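Local coordinates for protein lectin-related NK cell receptor LY49L1 (Mus musculus, PDB 3G8K) that is a natural killer cell receptor of the Ly49 family whose C-type lectin-like domain probably recognises MHC class I and may bind carbohydrate, at residues Y20-R25 with C119-R124. The protein carries 1 engineered substitution. Numbering follows the deposited sequence.
Sequences YFVMDR and CICGKR
With CG anti to the carbonyl carbon (chi1 -50°), the ring of Tyr20 leans along strand 118-124 to Lys123, whereas Val22 holds CG2 in the same relation to its own carbonyl carbon, which lays that methyl against CB of Cys119. CE1 of Tyr20 lies 4.0 Å from CB of Lys123. The tyrosine is amphipathic enough for this partly exposed place: its ring packs on aliphatic carbon and on Trp11, while OH shares a water, in the plane of the ring, with the carbonyl of Lys123. Tyr20 and Cys121 form an antiparallel hydrogen-bonded pair, Tyr20 N to Cys121 O (N-H...O 159°) and Cys121 N to Tyr20 O both measuring 3.1 Å. A weak bond of 3.3 Å from Val22 N to Cys119 O prolongs the pairing. Strand 17-21, near the N-terminus, thus pairs with the C-terminal strand 118-124, the closing of chain ends characteristic of the C-type lectin-like fold. Both cysteines tie the latter to helix 28-37, Cys119 through Cys31 and Cys121 through Cys35. Branched and compact, Val22 covers this sulfur-rich side, CG2 standing 3.6 Å from CB of Cys119 and 4.1 Å from SG of Cys121. On the face opposite Tyr20 and Cys121, Phe21 and Ile120 extend side by side, CE2 of Phe21 4.0 Å from CD1 of Ile120; both are buried and wholly apolar, suiting a core shared with Phe12, which meets the Phe21 ring, and Tyr63 and Ile65, which Ile120 touches.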
loop_
_atom_site.group_PDB
_atom_site.type_symbol
_atom_site.label_atom_id
_atom_site.label_comp_id
_atom_site.label_asym_id
_atom_site.label_seq_id
_atom_site.Cartn_x
_atom_site.Cartn_y
_atom_site.Cartn_z
ATOM N N TYR A 20 6.072 4.620 5.416
ATOM C CA TYR A 20 6.924 3.463 5.920
ATOM C C TYR A 20 6.444 3.163 7.345
ATOM O O TYR A 20 5.944 4.056 8.001
ATOM C CB TYR A 20 8.418 3.879 5.898
ATOM C CG TYR A 20 8.876 4.482 4.564
ATOM C CD1 TYR A 20 8.825 5.856 4.336
ATOM C CD2 TYR A 20 9.337 3.670 3.539
ATOM C CE1 TYR A 20 9.211 6.375 3.102
ATOM C CE2 TYR A 20 9.764 4.199 2.338
ATOM C CZ TYR A 20 9.648 5.532 2.117
ATOM O OH TYR A 20 10.102 6.007 0.929
ATOM N N PHE A 21 6.605 1.895 7.803
ATOM C CA PHE A 21 5.975 1.376 9.019
ATOM C C PHE A 21 7.074 0.772 9.833
ATOM O O PHE A 21 7.805 -0.039 9.294
ATOM C CB PHE A 21 4.836 0.307 8.727
ATOM C CG PHE A 21 3.780 0.834 7.829
ATOM C CD1 PHE A 21 4.002 0.861 6.450
ATOM C CD2 PHE A 21 2.584 1.443 8.352
ATOM C CE1 PHE A 21 3.067 1.463 5.570
ATOM C CE2 PHE A 21 1.606 2.009 7.458
ATOM C CZ PHE A 21 1.870 2.022 6.071
ATOM N N VAL A 22 7.224 1.243 11.085
ATOM C CA VAL A 22 8.148 0.639 12.111
ATOM C C VAL A 22 7.539 -0.709 12.627
ATOM O O VAL A 22 6.296 -0.882 12.650
ATOM C CB VAL A 22 8.509 1.646 13.283
ATOM C CG1 VAL A 22 9.561 1.077 14.226
ATOM C CG2 VAL A 22 8.992 2.989 12.770
ATOM N N MET A 23 8.374 -1.702 12.977
ATOM C CA MET A 23 7.830 -3.023 13.347
ATOM C C MET A 23 7.280 -3.073 14.777
ATOM O O MET A 23 6.259 -3.708 15.040
ATOM C CB MET A 23 8.878 -4.133 13.183
ATOM C CG MET A 23 9.255 -4.314 11.774
ATOM S SD MET A 23 10.209 -5.814 11.498
ATOM C CE MET A 23 11.808 -5.274 12.087
ATOM N N ASP A 24 7.999 -2.411 15.682
ATOM C CA ASP A 24 7.636 -2.259 17.076
ATOM C C ASP A 24 6.753 -1.032 17.335
ATOM O O ASP A 24 6.950 0.069 16.810
ATOM C CB ASP A 24 8.879 -2.120 17.933
ATOM C CG ASP A 24 9.742 -3.381 17.929
ATOM O OD1 ASP A 24 10.981 -3.250 18.124
ATOM O OD2 ASP A 24 9.207 -4.496 17.741
ATOM N N ARG A 25 5.777 -1.269 18.181
ATOM C CA ARG A 25 4.929 -0.231 18.689
ATOM C C ARG A 25 5.729 0.659 19.609
ATOM O O ARG A 25 6.498 0.150 20.428
ATOM C CB ARG A 25 3.822 -0.921 19.459
ATOM C CG ARG A 25 3.008 -1.670 18.472
ATOM C CD ARG A 25 1.585 -1.700 18.893
ATOM N NE ARG A 25 1.229 -2.964 19.537
ATOM C CZ ARG A 25 1.305 -3.215 20.842
ATOM N NH1 ARG A 25 1.757 -2.327 21.722
ATOM N NH2 ARG A 25 0.908 -4.383 21.268
ATOM N N CYS A 119 4.268 3.319 14.401
ATOM C CA CYS A 119 4.719 4.583 13.743
ATOM C C CYS A 119 4.511 4.550 12.237
ATOM O O CYS A 119 4.924 3.622 11.541
ATOM C CB CYS A 119 6.208 4.926 14.067
ATOM S SG CYS A 119 6.831 4.319 15.669
ATOM N N ILE A 120 3.818 5.561 11.713
ATOM C CA ILE A 120 3.891 5.751 10.288
ATOM C C ILE A 120 4.737 7.016 10.054
ATOM O O ILE A 120 4.397 8.134 10.565
ATOM C CB ILE A 120 2.535 5.762 9.587
ATOM C CG1 ILE A 120 2.695 6.004 8.095
ATOM C CG2 ILE A 120 1.590 6.836 10.168
ATOM C CD1 ILE A 120 1.326 5.956 7.378
ATOM N N CYS A 121 5.873 6.782 9.374
ATOM C CA CYS A 121 6.833 7.807 8.939
ATOM C C CYS A 121 6.591 8.246 7.489
ATOM O O CYS A 121 6.436 7.435 6.632
ATOM C CB CYS A 121 8.221 7.241 8.999
ATOM S SG CYS A 121 8.627 6.482 10.607
ATOM N N GLY A 122 6.526 9.524 7.188
ATOM C CA GLY A 122 6.478 9.883 5.767
ATOM C C GLY A 122 7.784 10.505 5.274
ATOM O O GLY A 122 8.560 11.063 6.057
ATOM N N LYS A 123 8.010 10.406 3.976
ATOM C CA LYS A 123 9.096 11.043 3.233
ATOM C C LYS A 123 8.622 11.331 1.799
ATOM O O LYS A 123 8.207 10.445 1.086
ATOM C CB LYS A 123 10.386 10.214 3.214
ATOM C CG LYS A 123 11.663 11.005 2.697
ATOM C CD LYS A 123 12.864 10.045 2.606
ATOM C CE LYS A 123 14.134 10.664 2.052
ATOM N NZ LYS A 123 15.084 9.534 1.699
ATOM N N ARG A 124 8.600 12.622 1.431
ATOM C CA ARG A 124 8.363 13.034 0.075
ATOM C C ARG A 124 9.451 12.574 -0.867
ATOM O O ARG A 124 10.604 12.376 -0.493
ATOM C CB ARG A 124 8.189 14.556 -0.005
ATOM C CG ARG A 124 6.900 14.942 0.490
ATOM C CD ARG A 124 6.744 16.443 0.472
ATOM N NE ARG A 124 7.042 17.105 -0.794
ATOM C CZ ARG A 124 6.148 17.863 -1.442
ATOM N NH1 ARG A 124 4.917 17.962 -0.951
ATOM N NH2 ARG A 124 6.459 18.505 -2.565
HETATM O O HOH W 1 10.051 8.364 0.133
#